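Local atomic coordinates of chloramphenicol acetyltransferase (Bacteroides thetaiotaomicron, PDB entry 2I9D), a protein that probably transfers an acetyl group from acetyl-CoA to a hydroxyl of chloramphenicol, which inactivates the antibiotic. Residues 17-22 and 194-199; 24-29 and 165-170. All coordinates share one frame; numbering follows the deposited sequence.

How the contacts relate
From the N terminus, strand 5-7 is followed by helix 16-22, and contact 1 closes a long loop by bringing this helix against residues 194-199, where strand 186-196 ends and H197, the predicted proton acceptor, follows. Contact 2 lies within that span: residues 24-29, between helix 16-22 and strand 29-37, meet the turn at 165-170 that precedes strand 174-183. The two closures are thus nested and do not cross. Their centres are 10 Å apart, and they join directly, with H197 N 2.8 Å from P28 O in a probable hydrogen bond and P28 packing on the H196 ring. Together they tie the helix and both loops to the ends of neighbouring sheet strands, and both touch the second subunit.

Contact 1: residues 17-22 and 194-199; sequences ENFNFF and TIHHGF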
ATOM      1  N   GLU A  17     -18.924  -3.724  18.590  1.00 45.58           N
ATOM      2  CA  GLU A  17     -18.626  -5.009  17.969  1.00 45.56           C
ATOM      3  C   GLU A  17     -17.546  -4.936  16.868  1.00 44.25           C
ATOM      4  O   GLU A  17     -16.733  -5.853  16.718  1.00 43.39           O
ATOM      5  CB  GLU A  17     -19.939  -5.644  17.458  1.00 46.83           C
ATOM      6  CG  GLU A  17     -20.860  -6.165  18.603  1.00 50.56           C
ATOM      7  CD  GLU A  17     -20.175  -7.252  19.467  1.00 56.77           C
ATOM      8  OE1 GLU A  17     -20.465  -8.455  19.229  1.00 60.12           O
ATOM      9  OE2 GLU A  17     -19.336  -6.923  20.363  1.00 57.86           O
ATOM     10  N   ASN A  18     -17.566  -3.848  16.101  1.00 43.18           N
ATOM     11  CA  ASN A  18     -16.534  -3.558  15.112  1.00 42.59           C
ATOM     12  C   ASN A  18     -15.152  -3.480  15.769  1.00 41.69           C
ATOM     13  O   ASN A  18     -14.208  -4.128  15.316  1.00 41.11           O
ATOM     14  CB  ASN A  18     -16.838  -2.246  14.389  1.00 42.63           C
ATOM     15  CG  ASN A  18     -18.240  -2.214  13.792  1.00 43.91           C
ATOM     16  OD1 ASN A  18     -18.417  -2.304  12.565  1.00 42.24           O
ATOM     17  ND2 ASN A  18     -19.248  -2.078  14.659  1.00 42.80           N
ATOM     18  N   PHE A  19     -15.063  -2.717  16.861  1.00 40.82           N
ATOM     19  CA  PHE A  19     -13.825  -2.560  17.613  1.00 39.84           C
ATOM     20  C   PHE A  19     -13.370  -3.829  18.325  1.00 39.81           C
ATOM     21  O   PHE A  19     -12.182  -4.118  18.337  1.00 40.33           O
ATOM     22  CB  PHE A  19     -13.903  -1.384  18.597  1.00 39.40           C
ATOM     23  CG  PHE A  19     -12.577  -1.047  19.240  1.00 38.70           C
ATOM     24  CD1 PHE A  19     -11.719  -0.118  18.648  1.00 37.53           C
ATOM     25  CD2 PHE A  19     -12.179  -1.674  20.420  1.00 38.16           C
ATOM     26  CE1 PHE A  19     -10.487   0.193  19.226  1.00 37.12           C
ATOM     27  CE2 PHE A  19     -10.943  -1.382  21.006  1.00 39.07           C
ATOM     28  CZ  PHE A  19     -10.094  -0.437  20.400  1.00 38.58           C
ATOM     29  N   ASN A  20     -14.287  -4.584  18.924  1.00 39.58           N
ATOM     30  CA  ASN A  20     -13.899  -5.832  19.586  1.00 39.39           C
ATOM     31  C   ASN A  20     -13.415  -6.928  18.634  1.00 38.71           C
ATOM     32  O   ASN A  20     -12.572  -7.744  19.020  1.00 37.94           O
ATOM     33  CB  ASN A  20     -14.998  -6.332  20.547  1.00 39.94           C
ATOM     34  CG  ASN A  20     -15.159  -5.415  21.775  1.00 42.50           C
ATOM     35  OD1 ASN A  20     -14.180  -4.834  22.267  1.00 42.81           O
ATOM     36  ND2 ASN A  20     -16.400  -5.267  22.259  1.00 44.76           N
ATOM     37  N   PHE A  21     -13.926  -6.928  17.400  1.00 38.30           N
ATOM     38  CA  PHE A  21     -13.431  -7.822  16.340  1.00 38.53           C
ATOM     39  C   PHE A  21     -11.915  -7.648  16.108  1.00 37.66           C
ATOM     40  O   PHE A  21     -11.170  -8.631  16.076  1.00 37.25           O
ATOM     41  CB  PHE A  21     -14.208  -7.572  15.046  1.00 39.26           C
ATOM     42  CG  PHE A  21     -13.843  -8.503  13.909  1.00 41.42           C
ATOM     43  CD1 PHE A  21     -14.368  -9.809  13.846  1.00 41.54           C
ATOM     44  CD2 PHE A  21     -12.993  -8.065  12.881  1.00 41.10           C
ATOM     45  CE1 PHE A  21     -14.039 -10.663  12.780  1.00 42.08           C
ATOM     46  CE2 PHE A  21     -12.652  -8.914  11.813  1.00 40.88           C
ATOM     47  CZ  PHE A  21     -13.181 -10.207  11.755  1.00 41.13           C
ATOM     48  N   PHE A  22     -11.459  -6.399  16.003  1.00 36.95           N
ATOM     49  CA  PHE A  22     -10.028  -6.122  15.726  1.00 36.76           C
ATOM     50  C   PHE A  22      -9.114  -6.043  16.969  1.00 37.61           C
ATOM     51  O   PHE A  22      -7.879  -6.007  16.826  1.00 37.75           O
ATOM     52  CB  PHE A  22      -9.863  -4.862  14.864  1.00 35.19           C
ATOM     53  CG  PHE A  22     -10.542  -4.943  13.522  1.00 32.42           C
ATOM     54  CD1 PHE A  22     -10.002  -5.722  12.497  1.00 30.41           C
ATOM     55  CD2 PHE A  22     -11.702  -4.218  13.276  1.00 31.42           C
ATOM     56  CE1 PHE A  22     -10.598  -5.779  11.244  1.00 29.49           C
ATOM     57  CE2 PHE A  22     -12.331  -4.275  12.027  1.00 31.05           C
ATOM     58  CZ  PHE A  22     -11.765  -5.062  11.003  1.00 32.00           C
ATOM     59  N   THR A 194      -3.361   5.604   6.695  1.00 28.33           N
ATOM     60  CA  THR A 194      -3.375   4.416   7.524  1.00 26.10           C
ATOM     61  C   THR A 194      -4.242   4.669   8.761  1.00 25.90           C
ATOM     62  O   THR A 194      -3.999   5.589   9.528  1.00 26.11           O
ATOM     63  CB  THR A 194      -1.943   3.996   7.873  1.00 25.79           C
ATOM     64  OG1 THR A 194      -1.301   3.641   6.662  1.00 23.39           O
ATOM     65  CG2 THR A 194      -1.885   2.784   8.830  1.00 24.43           C
ATOM     66  N   ILE A 195      -5.294   3.877   8.909  1.00 25.06           N
ATOM     67  CA  ILE A 195      -6.245   4.093   9.986  1.00 24.41           C
ATOM     68  C   ILE A 195      -6.429   2.792  10.770  1.00 24.18           C
ATOM     69  O   ILE A 195      -5.939   1.752  10.344  1.00 24.13           O
ATOM     70  CB  ILE A 195      -7.621   4.756   9.485  1.00 24.60           C
ATOM     71  CG1 ILE A 195      -8.242   4.024   8.269  1.00 23.50           C
ATOM     72  CG2 ILE A 195      -7.401   6.261   9.144  1.00 23.42           C
ATOM     73  CD1 ILE A 195      -8.651   2.565   8.502  1.00 19.37           C
ATOM     74  N   HIS A 196      -7.085   2.865  11.928  1.00 23.91           N
ATOM     75  CA  HIS A 196      -7.396   1.661  12.699  1.00 24.57           C
ATOM     76  C   HIS A 196      -8.768   1.178  12.227  1.00 25.17           C
ATOM     77  O   HIS A 196      -9.724   1.929  12.291  1.00 24.76           O
ATOM     78  CB  HIS A 196      -7.442   2.002  14.194  1.00 24.19           C
ATOM     79  CG  HIS A 196      -7.449   0.810  15.088  1.00 23.96           C
ATOM     80  ND1 HIS A 196      -8.509  -0.065  15.152  1.00 22.76           N
ATOM     81  CD2 HIS A 196      -6.539   0.369  15.991  1.00 23.63           C
ATOM     82  CE1 HIS A 196      -8.239  -1.020  16.021  1.00 21.51           C
ATOM     83  NE2 HIS A 196      -7.061  -0.764  16.564  1.00 24.93           N
ATOM     84  N   HIS A 197      -8.864  -0.058  11.753  1.00 25.99           N
ATOM     85  CA  HIS A 197     -10.127  -0.571  11.218  1.00 28.03           C
ATOM     86  C   HIS A 197     -11.249  -0.675  12.289  1.00 29.38           C
ATOM     87  O   HIS A 197     -12.447  -0.743  11.941  1.00 29.96           O
ATOM     88  CB  HIS A 197      -9.907  -1.940  10.555  1.00 27.70           C
ATOM     89  CG  HIS A 197     -10.906  -2.276   9.487  1.00 29.58           C
ATOM     90  ND1 HIS A 197     -12.199  -1.788   9.484  1.00 29.56           N
ATOM     91  CD2 HIS A 197     -10.808  -3.084   8.401  1.00 27.62           C
ATOM     92  CE1 HIS A 197     -12.840  -2.264   8.431  1.00 30.49           C
ATOM     93  NE2 HIS A 197     -12.017  -3.045   7.755  1.00 29.44           N
ATOM     94  N   GLY A 198     -10.866  -0.726  13.571  1.00 29.53           N
ATOM     95  CA  GLY A 198     -11.828  -0.701  14.679  1.00 29.76           C
ATOM     96  C   GLY A 198     -12.695   0.548  14.686  1.00 29.79           C
ATOM     97  O   GLY A 198     -13.838   0.510  15.143  1.00 29.84           O
ATOM     98  N   PHE A 199     -12.163   1.643  14.139  1.00 29.83           N
ATOM     99  CA  PHE A 199     -12.833   2.945  14.136  1.00 29.46           C
ATOM    100  C   PHE A 199     -13.429   3.355  12.801  1.00 29.36           C
ATOM    101  O   PHE A 199     -14.333   4.191  12.753  1.00 28.97           O
ATOM    102  CB  PHE A 199     -11.867   4.066  14.571  1.00 29.15           C
ATOM    103  CG  PHE A 199     -11.292   3.902  15.950  1.00 28.50           C
ATOM    104  CD1 PHE A 199     -12.110   3.627  17.041  1.00 27.94           C
ATOM    105  CD2 PHE A 199      -9.920   4.082  16.173  1.00 28.32           C
ATOM    106  CE1 PHE A 199     -11.579   3.500  18.326  1.00 27.30           C
ATOM    107  CE2 PHE A 199      -9.371   3.949  17.455  1.00 27.84           C
ATOM    108  CZ  PHE A 199     -10.197   3.663  18.535  1.00 28.56           C
TER
HETATM  109  O   HOH W   1      -6.644  -3.222  18.076  1.00 28.46           O
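H196 NE2 and F22 O are bridged by water 1, which lies 2.9 Å from NE2 and, as donor, 3.3 Å from F22 O. H196 opens the HHxxxDG signature of the chloramphenicol acetyltransferase family, whose second histidine, H197, is the predicted proton acceptor. The other nitrogen of the H196 ring, ND1, accepts G198 N at 2.9 Å in the ring plane, so both ring nitrogens are engaged and the ring's rotation is fixed. F22 and H197 form an offset stack, with centroids 4.4 Å apart and planes at 20°. H197 reaches it with CG anti to its backbone N (chi1 -154°), while its CB lies over the F22 face, 3.7 Å from the ring centroid, as a CH-pi contact. F21 CD2 covers the opposite face of F22, and T163 of the second subunit packs on both F22 and H197, consistent with the family's active sites at subunit interfaces. On the other flank F19, F199 and H196 form an aromatic cluster backed by I74. The F19 and F199 side chains run side by side in the same direction, with F19 CE1 3.5 Å from F199 CZ. Closest in the stack, F22 CZ sits over the H197 ring, 3.3 Å from CG.

Contact 2: residues 24-29 and 165-170; sequences HFQNPQ and EKRSGN
R167 packs its side chain against the backbone of H24, F25 and Q26. From CB the chain turns with CG anti to the backbone N (chi1 -154°), which brings CG to 3.7 Å from F25 O, and then runs extended through CD to NE. NE comes 3.5 Å from H24 O without a hydrogen bond. CZ lies 3.6 Å from Q26 CA, which sits over the centre of one guanidinium face. At the tip NH2 donates to H24 O, 3.0 Å away at 158°, close to the guanidinium plane. At the other end of the contact N170 N donates to Q29 OE1 at 2.7 Å and 176°, a short, nearly straight bond. Between these ends, water 2 donates to F25 O and R167 O, and P28 CD packs against R167 O. Residues K166 to G169 form a type I beta turn. Q26 NE2 bonds Q26 O of the second subunit, and Q26 O accepts Q26 NE2 of the third, placing this contact at the trimer interface. Its two loops lead into strands 29-37 and 174-183, which flank strand 186-196 in the mixed sheet, with helix 16-22 just before H24.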
ATOM      1  N   HIS A  24      -7.749  -8.000  19.164  1.00 37.90           N
ATOM      2  CA  HIS A  24      -6.580  -8.864  19.368  1.00 37.24           C
ATOM      3  C   HIS A  24      -5.734  -9.115  18.123  1.00 35.20           C
ATOM      4  O   HIS A  24      -4.799  -9.913  18.152  1.00 35.14           O
ATOM      5  CB  HIS A  24      -7.035 -10.166  20.028  1.00 38.69           C
ATOM      6  CG  HIS A  24      -7.782  -9.934  21.307  1.00 43.13           C
ATOM      7  ND1 HIS A  24      -7.186  -9.371  22.423  1.00 46.57           N
ATOM      8  CD2 HIS A  24      -9.084 -10.131  21.631  1.00 46.51           C
ATOM      9  CE1 HIS A  24      -8.088  -9.249  23.383  1.00 49.18           C
ATOM     10  NE2 HIS A  24      -9.246  -9.704  22.929  1.00 49.33           N
ATOM     11  N   PHE A  25      -6.041  -8.385  17.051  1.00 32.70           N
ATOM     12  CA  PHE A  25      -5.307  -8.466  15.786  1.00 30.10           C
ATOM     13  C   PHE A  25      -3.851  -8.035  15.920  1.00 28.44           C
ATOM     14  O   PHE A  25      -3.572  -6.998  16.540  1.00 28.18           O
ATOM     15  CB  PHE A  25      -5.998  -7.578  14.740  1.00 29.26           C
ATOM     16  CG  PHE A  25      -7.113  -8.268  13.988  1.00 28.73           C
ATOM     17  CD1 PHE A  25      -8.075  -9.033  14.667  1.00 26.29           C
ATOM     18  CD2 PHE A  25      -7.205  -8.139  12.598  1.00 27.41           C
ATOM     19  CE1 PHE A  25      -9.106  -9.650  13.988  1.00 28.25           C
ATOM     20  CE2 PHE A  25      -8.228  -8.775  11.886  1.00 29.27           C
ATOM     21  CZ  PHE A  25      -9.192  -9.531  12.584  1.00 28.66           C
ATOM     22  N   GLN A  26      -2.953  -8.824  15.331  1.00 26.34           N
ATOM     23  CA  GLN A  26      -1.577  -8.413  15.077  1.00 26.41           C
ATOM     24  C   GLN A  26      -1.462  -7.033  14.367  1.00 25.03           C
ATOM     25  O   GLN A  26      -0.680  -6.159  14.768  1.00 24.89           O
ATOM     26  CB  GLN A  26      -0.801  -9.502  14.305  1.00 25.75           C
ATOM     27  CG  GLN A  26       0.645  -9.062  13.912  1.00 27.12           C
ATOM     28  CD  GLN A  26       1.568 -10.211  13.471  1.00 28.39           C
ATOM     29  OE1 GLN A  26       1.538 -11.305  14.039  1.00 33.36           O
ATOM     30  NE2 GLN A  26       2.394  -9.956  12.463  1.00 29.16           N
ATOM     31  N   ASN A  27      -2.255  -6.842  13.322  1.00 24.16           N
ATOM     32  CA  ASN A  27      -2.308  -5.584  12.623  1.00 23.24           C
ATOM     33  C   ASN A  27      -3.768  -5.231  12.340  1.00 23.76           C
ATOM     34  O   ASN A  27      -4.363  -5.789  11.428  1.00 24.18           O
ATOM     35  CB  ASN A  27      -1.476  -5.687  11.327  1.00 22.48           C
ATOM     36  CG  ASN A  27      -1.695  -4.534  10.410  1.00 20.37           C
ATOM     37  OD1 ASN A  27      -2.172  -3.480  10.829  1.00 21.02           O
ATOM     38  ND2 ASN A  27      -1.387  -4.723   9.152  1.00 19.78           N
ATOM     39  N   PRO A  28      -4.360  -4.332  13.155  1.00 24.23           N
ATOM     40  CA  PRO A  28      -5.758  -3.851  13.016  1.00 23.75           C
ATOM     41  C   PRO A  28      -5.927  -2.677  12.049  1.00 23.64           C
ATOM     42  O   PRO A  28      -7.007  -2.101  11.974  1.00 23.06           O
ATOM     43  CB  PRO A  28      -6.081  -3.351  14.425  1.00 23.77           C
ATOM     44  CG  PRO A  28      -4.776  -2.783  14.899  1.00 23.24           C
ATOM     45  CD  PRO A  28      -3.703  -3.724  14.337  1.00 23.76           C
ATOM     46  N   GLN A  29      -4.871  -2.343  11.311  1.00 23.78           N
ATOM     47  CA  GLN A  29      -4.847  -1.112  10.526  1.00 23.92           C
ATOM     48  C   GLN A  29      -5.156  -1.418   9.097  1.00 23.76           C
ATOM     49  O   GLN A  29      -4.841  -2.490   8.581  1.00 21.92           O
ATOM     50  CB  GLN A  29      -3.463  -0.464  10.566  1.00 23.48           C
ATOM     51  CG  GLN A  29      -2.964  -0.175  11.980  1.00 25.69           C
ATOM     52  CD  GLN A  29      -1.710   0.651  12.008  1.00 26.81           C
ATOM     53  OE1 GLN A  29      -1.580   1.545  12.833  1.00 29.13           O
ATOM     54  NE2 GLN A  29      -0.772   0.359  11.104  1.00 27.05           N
ATOM     55  N   GLU A 165       3.577   1.139  14.868  1.00 20.20           N
ATOM     56  CA  GLU A 165       4.397   1.193  16.068  1.00 21.00           C
ATOM     57  C   GLU A 165       4.255  -0.024  16.993  1.00 21.63           C
ATOM     58  O   GLU A 165       5.247  -0.619  17.440  1.00 21.53           O
ATOM     59  CB  GLU A 165       4.151   2.480  16.859  1.00 20.60           C
ATOM     60  CG  GLU A 165       4.869   2.453  18.228  1.00 21.13           C
ATOM     61  CD  GLU A 165       4.828   3.770  18.989  1.00 22.41           C
ATOM     62  OE1 GLU A 165       4.252   4.747  18.464  1.00 25.16           O
ATOM     63  OE2 GLU A 165       5.397   3.823  20.119  1.00 24.29           O
ATOM     64  N   LYS A 166       3.010  -0.377  17.267  1.00 22.75           N
ATOM     65  CA  LYS A 166       2.653  -1.354  18.278  1.00 24.88           C
ATOM     66  C   LYS A 166       1.463  -2.187  17.794  1.00 25.15           C
ATOM     67  O   LYS A 166       0.861  -1.869  16.786  1.00 25.19           O
ATOM     68  CB  LYS A 166       2.335  -0.652  19.625  1.00 24.11           C
ATOM     69  CG  LYS A 166       1.265   0.394  19.555  1.00 26.00           C
ATOM     70  CD  LYS A 166       1.198   1.219  20.831  1.00 25.78           C
ATOM     71  CE  LYS A 166       1.907   2.515  20.663  1.00 27.48           C
ATOM     72  NZ  LYS A 166       1.613   3.487  21.761  1.00 27.38           N
ATOM     73  N   ARG A 167       1.161  -3.254  18.531  1.00 26.38           N
ATOM     74  CA  ARG A 167       0.079  -4.173  18.215  1.00 27.34           C
ATOM     75  C   ARG A 167      -1.313  -3.550  18.106  1.00 27.54           C
ATOM     76  O   ARG A 167      -2.072  -3.903  17.205  1.00 27.37           O
ATOM     77  CB  ARG A 167       0.080  -5.353  19.191  1.00 27.82           C
ATOM     78  CG  ARG A 167      -0.545  -6.593  18.604  1.00 29.41           C
ATOM     79  CD  ARG A 167      -0.863  -7.629  19.660  1.00 32.54           C
ATOM     80  NE  ARG A 167      -1.634  -8.737  19.077  1.00 35.58           N
ATOM     81  CZ  ARG A 167      -1.116  -9.747  18.371  1.00 35.76           C
ATOM     82  NH1 ARG A 167       0.188  -9.805  18.130  1.00 34.77           N
ATOM     83  NH2 ARG A 167      -1.909 -10.715  17.903  1.00 35.66           N
ATOM     84  N   SER A 168      -1.644  -2.622  19.001  1.00 27.97           N
ATOM     85  CA  SER A 168      -2.944  -1.934  18.953  1.00 28.12           C
ATOM     86  C   SER A 168      -3.014  -0.904  17.824  1.00 28.65           C
ATOM     87  O   SER A 168      -4.074  -0.301  17.592  1.00 29.33           O
ATOM     88  CB  SER A 168      -3.238  -1.249  20.303  1.00 28.36           C
ATOM     89  OG  SER A 168      -2.272  -0.257  20.616  1.00 28.07           O
ATOM     90  N   GLY A 169      -1.887  -0.694  17.143  1.00 27.96           N
ATOM     91  CA  GLY A 169      -1.808   0.223  16.004  1.00 28.00           C
ATOM     92  C   GLY A 169      -1.101   1.537  16.324  1.00 27.71           C
ATOM     93  O   GLY A 169      -0.774   1.804  17.482  1.00 29.27           O
ATOM     94  N   ASN A 170      -0.894   2.381  15.325  1.00 26.34           N
ATOM     95  CA  ASN A 170      -0.340   3.717  15.577  1.00 25.36           C
ATOM     96  C   ASN A 170      -1.218   4.543  16.508  1.00 25.03           C
ATOM     97  O   ASN A 170      -2.431   4.355  16.533  1.00 24.56           O
ATOM     98  CB  ASN A 170      -0.162   4.475  14.257  1.00 25.02           C
ATOM     99  CG  ASN A 170       0.755   3.759  13.301  1.00 23.58           C
ATOM    100  OD1 ASN A 170       1.709   3.137  13.719  1.00 22.50           O
ATOM    101  ND2 ASN A 170       0.483   3.867  12.012  1.00 24.54           N
TER
HETATM  102  O   HOH W   2      -4.658  -4.886  17.697  1.00 29.53           O